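Local structure of Tautomerase_3 domain-containing protein (Corynebacterium halotolerans YIM 70093 = DSM 44683, 7M58) at the interface of chains A and B. The protein belongs to the cis-3-chloroacrylic acid dehalogenase (cis-CaaD) family of the tautomerase superfamily and probably acts as a hydrolase, most likely as a trimer. Numbering follows the deposited sequence. Chains: chain A/B, Tautomerase_3 domain-containing protein.

Contact 1: the interface of chains A and B. Residues chain A 110, 113, 118; chain B 79, 82-83.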
loop_
_atom_site.group_PDB
_atom_site.type_symbol
_atom_site.label_atom_id
_atom_site.label_comp_id
_atom_site.label_asym_id
_atom_site.label_seq_id
_atom_site.Cartn_x
_atom_site.Cartn_y
_atom_site.Cartn_z
ATOM N N GLU A 110 -2.836 -17.066 4.256
ATOM C CA GLU A 110 -1.604 -17.411 4.962
ATOM C C GLU A 110 -0.574 -16.295 4.949
ATOM O O GLU A 110 0.404 -16.378 5.704
ATOM C CB GLU A 110 -0.967 -18.690 4.402
ATOM C CG GLU A 110 -0.552 -18.643 2.945
ATOM C CD GLU A 110 -1.629 -19.173 1.982
ATOM O OE1 GLU A 110 -1.243 -19.716 0.913
ATOM O OE2 GLU A 110 -2.845 -19.055 2.283
ATOM N N THR A 113 -1.394 -12.211 9.357
ATOM C CA THR A 113 -1.707 -12.484 10.753
ATOM C C THR A 113 -2.654 -11.393 11.228
ATOM O O THR A 113 -2.487 -10.219 10.895
ATOM C CB THR A 113 -0.475 -12.537 11.681
ATOM O OG1 THR A 113 0.172 -11.256 11.735
ATOM C CG2 THR A 113 0.505 -13.595 11.244
ATOM N N LEU A 118 -2.163 -16.834 11.896
ATOM C CA LEU A 118 -2.299 -16.768 10.446
ATOM C C LEU A 118 -3.760 -16.947 10.085
ATOM O O LEU A 118 -4.485 -17.698 10.738
ATOM C CB LEU A 118 -1.443 -17.833 9.759
ATOM C CG LEU A 118 0.044 -17.497 9.853
ATOM C CD1 LEU A 118 0.931 -18.700 9.612
ATOM C CD2 LEU A 118 0.379 -16.383 8.879
ATOM N N THR B 79 5.701 -17.995 6.086
ATOM C CA THR B 79 4.985 -18.175 7.344
ATOM C C THR B 79 5.912 -17.974 8.533
ATOM O O THR B 79 5.498 -17.441 9.570
ATOM C CB THR B 79 4.335 -19.558 7.384
ATOM O OG1 THR B 79 5.331 -20.545 7.108
ATOM C CG2 THR B 79 3.214 -19.662 6.331
ATOM N N LEU B 82 6.210 -14.232 8.942
ATOM C CA LEU B 82 4.984 -13.633 9.457
ATOM C C LEU B 82 4.856 -13.855 10.957
ATOM O O LEU B 82 4.575 -12.919 11.715
ATOM C CB LEU B 82 3.795 -14.229 8.710
ATOM C CG LEU B 82 3.574 -13.536 7.371
ATOM C CD1 LEU B 82 3.020 -14.509 6.376
ATOM C CD2 LEU B 82 2.614 -12.414 7.591
ATOM N N GLU B 83 5.038 -15.097 11.397
ATOM C CA GLU B 83 4.909 -15.410 12.814
ATOM C C GLU B 83 5.982 -14.716 13.641
ATOM O O GLU B 83 5.695 -14.215 14.738
ATOM C CB GLU B 83 4.956 -16.915 13.002
ATOM C CG GLU B 83 3.820 -17.578 12.271
ATOM C CD GLU B 83 3.741 -19.062 12.538
ATOM O OE1 GLU B 83 2.625 -19.550 12.839
ATOM O OE2 GLU B 83 4.795 -19.738 12.428
#
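The backbone turns through the 3-10 helix 109-111, which presents O of A:Glu110 to helix 75-92 of chain B, and then through strand 117-118, from which the side chain of A:Leu118 points at the same helix. B:Thr79 lies about one turn from B:Leu82 and B:Glu83, so the three line one flank. In this cis-CaaD-type subunit of the tautomerase superfamily the patch illustrates a knob of one leucine set against a helix surface. With CG beside its own backbone N (chi1 -71°), A:Leu118 drives its methyl fork at the helix, and the partner hides 59 Å² of it. The fork splits the work. CD2 meets B:Leu82 at its CB, 4.0 Å away, the two leucines crossing at about a right angle. CD1 lies between the methyl CG2 of B:Thr79, 4.1 Å away, and the carboxylate oxygen OE1 of B:Glu83, 3.7 Å away. B:Glu83 arrives with its chain extended beyond CG (chi2 -174°), again roughly perpendicular to the leucine. The methyl CD1 of B:Leu82 also rests against the backbone oxygen O of A:Glu110, at 3.3 Å. Among these residues the chains meet without polar pairing. At the margin A:Thr113 turns CG2 toward the backbone oxygen O of B:Leu82, a loose approach of 4.2 Å.

Contact 2: the interface of chains A and B. Residues chain A 2, 40, 42, 68; chain B 46, 51, 62, 64.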
loop_
_atom_site.group_PDB
_atom_site.type_symbol
_atom_site.label_atom_id
_atom_site.label_comp_id
_atom_site.label_asym_id
_atom_site.label_seq_id
_atom_site.Cartn_x
_atom_site.Cartn_y
_atom_site.Cartn_z
ATOM N N SER A 2 -7.994 -4.958 5.568
ATOM C CA SER A 2 -7.659 -3.618 6.036
ATOM C C SER A 2 -7.975 -2.639 4.920
ATOM O O SER A 2 -7.428 -2.747 3.820
ATOM C CB SER A 2 -6.197 -3.490 6.459
ATOM O OG SER A 2 -5.350 -3.648 5.351
ATOM N N GLN A 40 -10.142 -3.951 9.649
ATOM C CA GLN A 40 -9.385 -2.795 10.078
ATOM C C GLN A 40 -9.600 -1.672 9.068
ATOM O O GLN A 40 -9.592 -1.916 7.860
ATOM C CB GLN A 40 -7.898 -3.162 10.196
ATOM C CG GLN A 40 -6.958 -2.001 10.387
ATOM C CD GLN A 40 -5.513 -2.459 10.453
ATOM O OE1 GLN A 40 -4.960 -2.676 11.535
ATOM N NE2 GLN A 40 -4.888 -2.605 9.292
ATOM N N ILE A 42 -8.183 2.287 8.204
ATOM C CA ILE A 42 -7.164 3.279 8.506
ATOM C C ILE A 42 -7.410 4.503 7.637
ATOM O O ILE A 42 -7.703 4.377 6.443
ATOM C CB ILE A 42 -5.754 2.713 8.291
ATOM C CG1 ILE A 42 -5.441 1.705 9.379
ATOM C CG2 ILE A 42 -4.752 3.807 8.362
ATOM C CD1 ILE A 42 -4.389 0.697 8.955
ATOM N N ASP A 68 -7.063 -4.347 1.276
ATOM C CA ASP A 68 -6.346 -5.616 1.183
ATOM C C ASP A 68 -7.290 -6.705 1.695
ATOM O O ASP A 68 -7.693 -6.687 2.861
ATOM C CB ASP A 68 -5.035 -5.606 1.978
ATOM C CG ASP A 68 -3.924 -4.709 1.353
ATOM O OD1 ASP A 68 -3.348 -5.072 0.300
ATOM O OD2 ASP A 68 -3.585 -3.651 1.945
ATOM N N LEU B 46 -0.359 7.847 12.581
ATOM C CA LEU B 46 -1.777 8.097 12.372
ATOM C C LEU B 46 -2.328 9.068 13.415
ATOM O O LEU B 46 -1.810 9.167 14.531
ATOM C CB LEU B 46 -2.558 6.773 12.393
ATOM C CG LEU B 46 -2.203 5.809 11.264
ATOM C CD1 LEU B 46 -2.857 4.451 11.439
ATOM C CD2 LEU B 46 -2.623 6.412 9.929
ATOM N N LEU B 51 -7.695 5.051 13.372
ATOM C CA LEU B 51 -7.576 3.609 13.245
ATOM C C LEU B 51 -8.816 2.960 13.850
ATOM O O LEU B 51 -9.185 3.258 14.986
ATOM C CB LEU B 51 -6.289 3.126 13.914
ATOM C CG LEU B 51 -5.629 1.897 13.277
ATOM C CD1 LEU B 51 -4.179 1.807 13.743
ATOM C CD2 LEU B 51 -6.380 0.587 13.506
ATOM N N HIS B 62 -1.998 -0.768 18.998
ATOM C CA HIS B 62 -2.215 -1.572 17.808
ATOM C C HIS B 62 -1.270 -1.100 16.711
ATOM O O HIS B 62 -1.125 0.106 16.489
ATOM C CB HIS B 62 -3.687 -1.488 17.387
ATOM C CG HIS B 62 -4.031 -2.335 16.216
ATOM N ND1 HIS B 62 -4.296 -3.684 16.328
ATOM C CD2 HIS B 62 -4.201 -2.024 14.910
ATOM C CE1 HIS B 62 -4.574 -4.176 15.132
ATOM N NE2 HIS B 62 -4.532 -3.186 14.257
ATOM N N TRP B 64 -0.017 -2.100 12.580
ATOM C CA TRP B 64 -0.224 -2.851 11.345
ATOM C C TRP B 64 1.010 -2.713 10.470
ATOM O O TRP B 64 1.429 -1.594 10.152
ATOM C CB TRP B 64 -1.460 -2.372 10.587
ATOM C CG TRP B 64 -1.687 -3.093 9.298
ATOM C CD1 TRP B 64 -1.822 -4.451 9.109
ATOM C CD2 TRP B 64 -1.761 -2.501 7.999
ATOM N NE1 TRP B 64 -2.006 -4.729 7.775
ATOM C CE2 TRP B 64 -1.964 -3.550 7.070
ATOM C CE3 TRP B 64 -1.689 -1.183 7.529
ATOM C CZ2 TRP B 64 -2.085 -3.318 5.696
ATOM C CZ3 TRP B 64 -1.820 -0.957 6.175
ATOM C CH2 TRP B 64 -2.012 -2.020 5.267
#
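A:Gln40 reaches across to B:His62 and B:Trp64, a contact between the beta-sheets of two tautomerase-superfamily subunits that probably helps to join them. Its amide oxygen OE1 accepts a hydrogen bond of 2.8 Å from the ring nitrogen NE2 of B:His62, 156° at the hydrogen. The imidazole N-H comes almost head-on to the amide C=O with the acceptor in the histidine plane, the amide itself turned nearly perpendicular to that ring. The other amide arm, NE2, stands 3.2 Å above the plane of the B:Trp64 indole, toward the rim near CG, with amide and indole planes 78° apart. CG is anti to the backbone N (chi1 169°) and the chain runs on extended beyond it, which carries the amide this far. The hydroxyl OG of A:Ser2 sits over the same indole face, 3.3 Å from CZ2 of B:Trp64. Two residues along strand 40-46, A:Ile42 sets its CD1 3.6 Å from CE3 of B:Trp64, on the benzo part of the indole. Behind this, A:Ile42 forms an antiparallel beta bridge with B:Leu51, which probably helps to set the register of the two strands; their side chains run alongside each other. The branch methyl CG2 of A:Ile42 is 3.7 Å from both CD1 and CD2 of B:Leu46.

Contact 3: the interface of chains A and B. Residues chain A 37, 113-116; chain B 86, 97-98, 100-101.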
loop_
_atom_site.group_PDB
_atom_site.type_symbol
_atom_site.label_atom_id
_atom_site.label_comp_id
_atom_site.label_asym_id
_atom_site.label_seq_id
_atom_site.Cartn_x
_atom_site.Cartn_y
_atom_site.Cartn_z
ATOM N N TYR A 37 -14.929 -8.640 13.230
ATOM C CA TYR A 37 -13.738 -8.458 14.051
ATOM C C TYR A 37 -12.456 -8.566 13.229
ATOM O O TYR A 37 -11.380 -8.237 13.742
ATOM C CB TYR A 37 -13.697 -9.466 15.228
ATOM C CG TYR A 37 -13.761 -10.946 14.870
ATOM C CD1 TYR A 37 -12.702 -11.558 14.200
ATOM C CD2 TYR A 37 -14.859 -11.744 15.225
ATOM C CE1 TYR A 37 -12.734 -12.901 13.856
ATOM C CE2 TYR A 37 -14.897 -13.102 14.884
ATOM C CZ TYR A 37 -13.823 -13.668 14.197
ATOM O OH TYR A 37 -13.804 -14.988 13.819
ATOM N N THR A 113 -1.394 -12.211 9.357
ATOM C CA THR A 113 -1.707 -12.484 10.753
ATOM C C THR A 113 -2.654 -11.393 11.228
ATOM O O THR A 113 -2.487 -10.219 10.895
ATOM C CB THR A 113 -0.475 -12.537 11.681
ATOM O OG1 THR A 113 0.172 -11.256 11.735
ATOM C CG2 THR A 113 0.505 -13.595 11.244
ATOM N N GLU A 114 -3.662 -11.807 11.978
ATOM C CA GLU A 114 -4.551 -10.930 12.719
ATOM C C GLU A 114 -4.883 -11.670 14.005
ATOM O O GLU A 114 -5.079 -12.891 13.987
ATOM C CB GLU A 114 -5.829 -10.614 11.929
ATOM C CG GLU A 114 -5.625 -9.792 10.668
ATOM C CD GLU A 114 -6.954 -9.398 10.015
ATOM O OE1 GLU A 114 -8.013 -9.567 10.679
ATOM O OE2 GLU A 114 -6.952 -8.902 8.853
ATOM N N TYR A 115 -4.911 -10.939 15.122
ATOM C CA TYR A 115 -5.079 -11.539 16.448
ATOM C C TYR A 115 -4.015 -12.596 16.734
ATOM O O TYR A 115 -4.279 -13.598 17.397
ATOM C CB TYR A 115 -6.488 -12.114 16.613
ATOM C CG TYR A 115 -7.513 -11.042 16.397
ATOM C CD1 TYR A 115 -7.710 -10.042 17.351
ATOM C CD2 TYR A 115 -8.265 -10.999 15.242
ATOM C CE1 TYR A 115 -8.634 -9.038 17.162
ATOM C CE2 TYR A 115 -9.201 -10.003 15.045
ATOM C CZ TYR A 115 -9.377 -9.027 16.009
ATOM O OH TYR A 115 -10.293 -8.037 15.816
ATOM N N GLY A 116 -2.806 -12.375 16.229
ATOM C CA GLY A 116 -1.680 -13.247 16.497
ATOM C C GLY A 116 -1.664 -14.575 15.760
ATOM O O GLY A 116 -0.816 -15.423 16.070
ATOM N N THR B 86 5.260 -10.820 13.849
ATOM C CA THR B 86 4.154 -10.641 14.788
ATOM C C THR B 86 4.586 -10.861 16.232
ATOM O O THR B 86 4.153 -10.131 17.124
ATOM C CB THR B 86 3.002 -11.589 14.436
ATOM O OG1 THR B 86 2.653 -11.483 13.045
ATOM C CG2 THR B 86 1.772 -11.313 15.298
ATOM N N PRO B 97 0.652 -9.748 21.062
ATOM C CA PRO B 97 0.825 -10.170 19.653
ATOM C C PRO B 97 -0.453 -10.099 18.853
ATOM O O PRO B 97 -0.409 -9.855 17.639
ATOM C CB PRO B 97 1.315 -11.617 19.791
ATOM C CG PRO B 97 0.872 -12.051 21.168
ATOM C CD PRO B 97 0.955 -10.817 22.013
ATOM N N GLU B 98 -1.599 -10.220 19.517
ATOM C CA GLU B 98 -2.884 -10.058 18.876
ATOM C C GLU B 98 -3.062 -8.677 18.291
ATOM O O GLU B 98 -4.053 -8.443 17.595
ATOM C CB GLU B 98 -4.001 -10.316 19.885
ATOM C CG GLU B 98 -4.091 -11.749 20.372
ATOM C CD GLU B 98 -3.031 -12.079 21.418
ATOM O OE1 GLU B 98 -2.428 -11.146 21.996
ATOM O OE2 GLU B 98 -2.774 -13.282 21.646
ATOM N N VAL B 100 -0.332 -6.857 16.808
ATOM C CA VAL B 100 0.604 -6.623 15.723
ATOM C C VAL B 100 0.089 -7.447 14.552
ATOM O O VAL B 100 0.304 -8.663 14.497
ATOM C CB VAL B 100 2.037 -7.011 16.111
ATOM C CG1 VAL B 100 2.989 -6.774 14.954
ATOM C CG2 VAL B 100 2.487 -6.224 17.345
ATOM N N TRP B 101 -0.595 -6.804 13.612
ATOM C CA TRP B 101 -1.142 -7.483 12.441
ATOM C C TRP B 101 -0.178 -7.285 11.281
ATOM O O TRP B 101 0.280 -6.159 11.047
ATOM C CB TRP B 101 -2.504 -6.929 12.063
ATOM C CG TRP B 101 -3.570 -7.164 13.060
ATOM C CD1 TRP B 101 -3.416 -7.499 14.367
ATOM C CD2 TRP B 101 -4.980 -7.014 12.844
ATOM N NE1 TRP B 101 -4.645 -7.589 14.983
ATOM C CE2 TRP B 101 -5.622 -7.297 14.070
ATOM C CE3 TRP B 101 -5.765 -6.673 11.727
ATOM C CZ2 TRP B 101 -7.010 -7.250 14.215
ATOM C CZ3 TRP B 101 -7.145 -6.630 11.868
ATOM C CH2 TRP B 101 -7.753 -6.917 13.104
#
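The hydroxyls OG1 of A:Thr113 and B:Thr86 join in a hydrogen bond of 2.8 Å as the two side chains pass in opposite directions; which one donates is not settled. Beside it, in this cis-CaaD family interface, the indole of B:Trp101 shows how a flat ring can be pinned by its own chain and then clasped by the neighbour. Its NE1 donates to the backbone oxygen O of B:Glu98 at 2.8 Å, with that acceptor in the ring plane, which should restrain the rotation of the indole. A:Glu114 covers one face. Its CA lies over the five-membered ring, and its CG over the six-membered ring, 3.7 Å from the centroid, both as CH-pi contacts. CG stays beside the backbone N (chi1 -66°) and the chain is extended beyond it, laying the carboxylate almost parallel to the indole, 8° apart, with OE1 3.3 Å from CZ3 of B:Trp101. A:Tyr115 meets the indole edge-to-face, planes 62° apart: the rim atom CZ2 of B:Trp101 points at the phenol face, 3.5 Å from CZ of A:Tyr115. Left-handed helical torsions at A:Tyr115 and A:Gly116 turn the chain against B:Glu98; CA of A:Tyr115 comes 3.6 Å from CA of B:Glu98.

The three contacts are patches of one interface between chains A and B. The C-alpha centres of contact 1 and contact 3 are about 9 Å apart; these two share A:Thr113 and both draw on helix 75-92 of chain B. Contact 2 lies about 12 Å from contact 3 and about 17 Å from contact 1, and takes no part of helix 75-92, drawing mainly on strands, among them strand 40-46 of both chains. The interface is not an exact two-fold, so each subunit offers unlike surfaces to its neighbours, as suits the three-copy assembly and the trimers typical of the family.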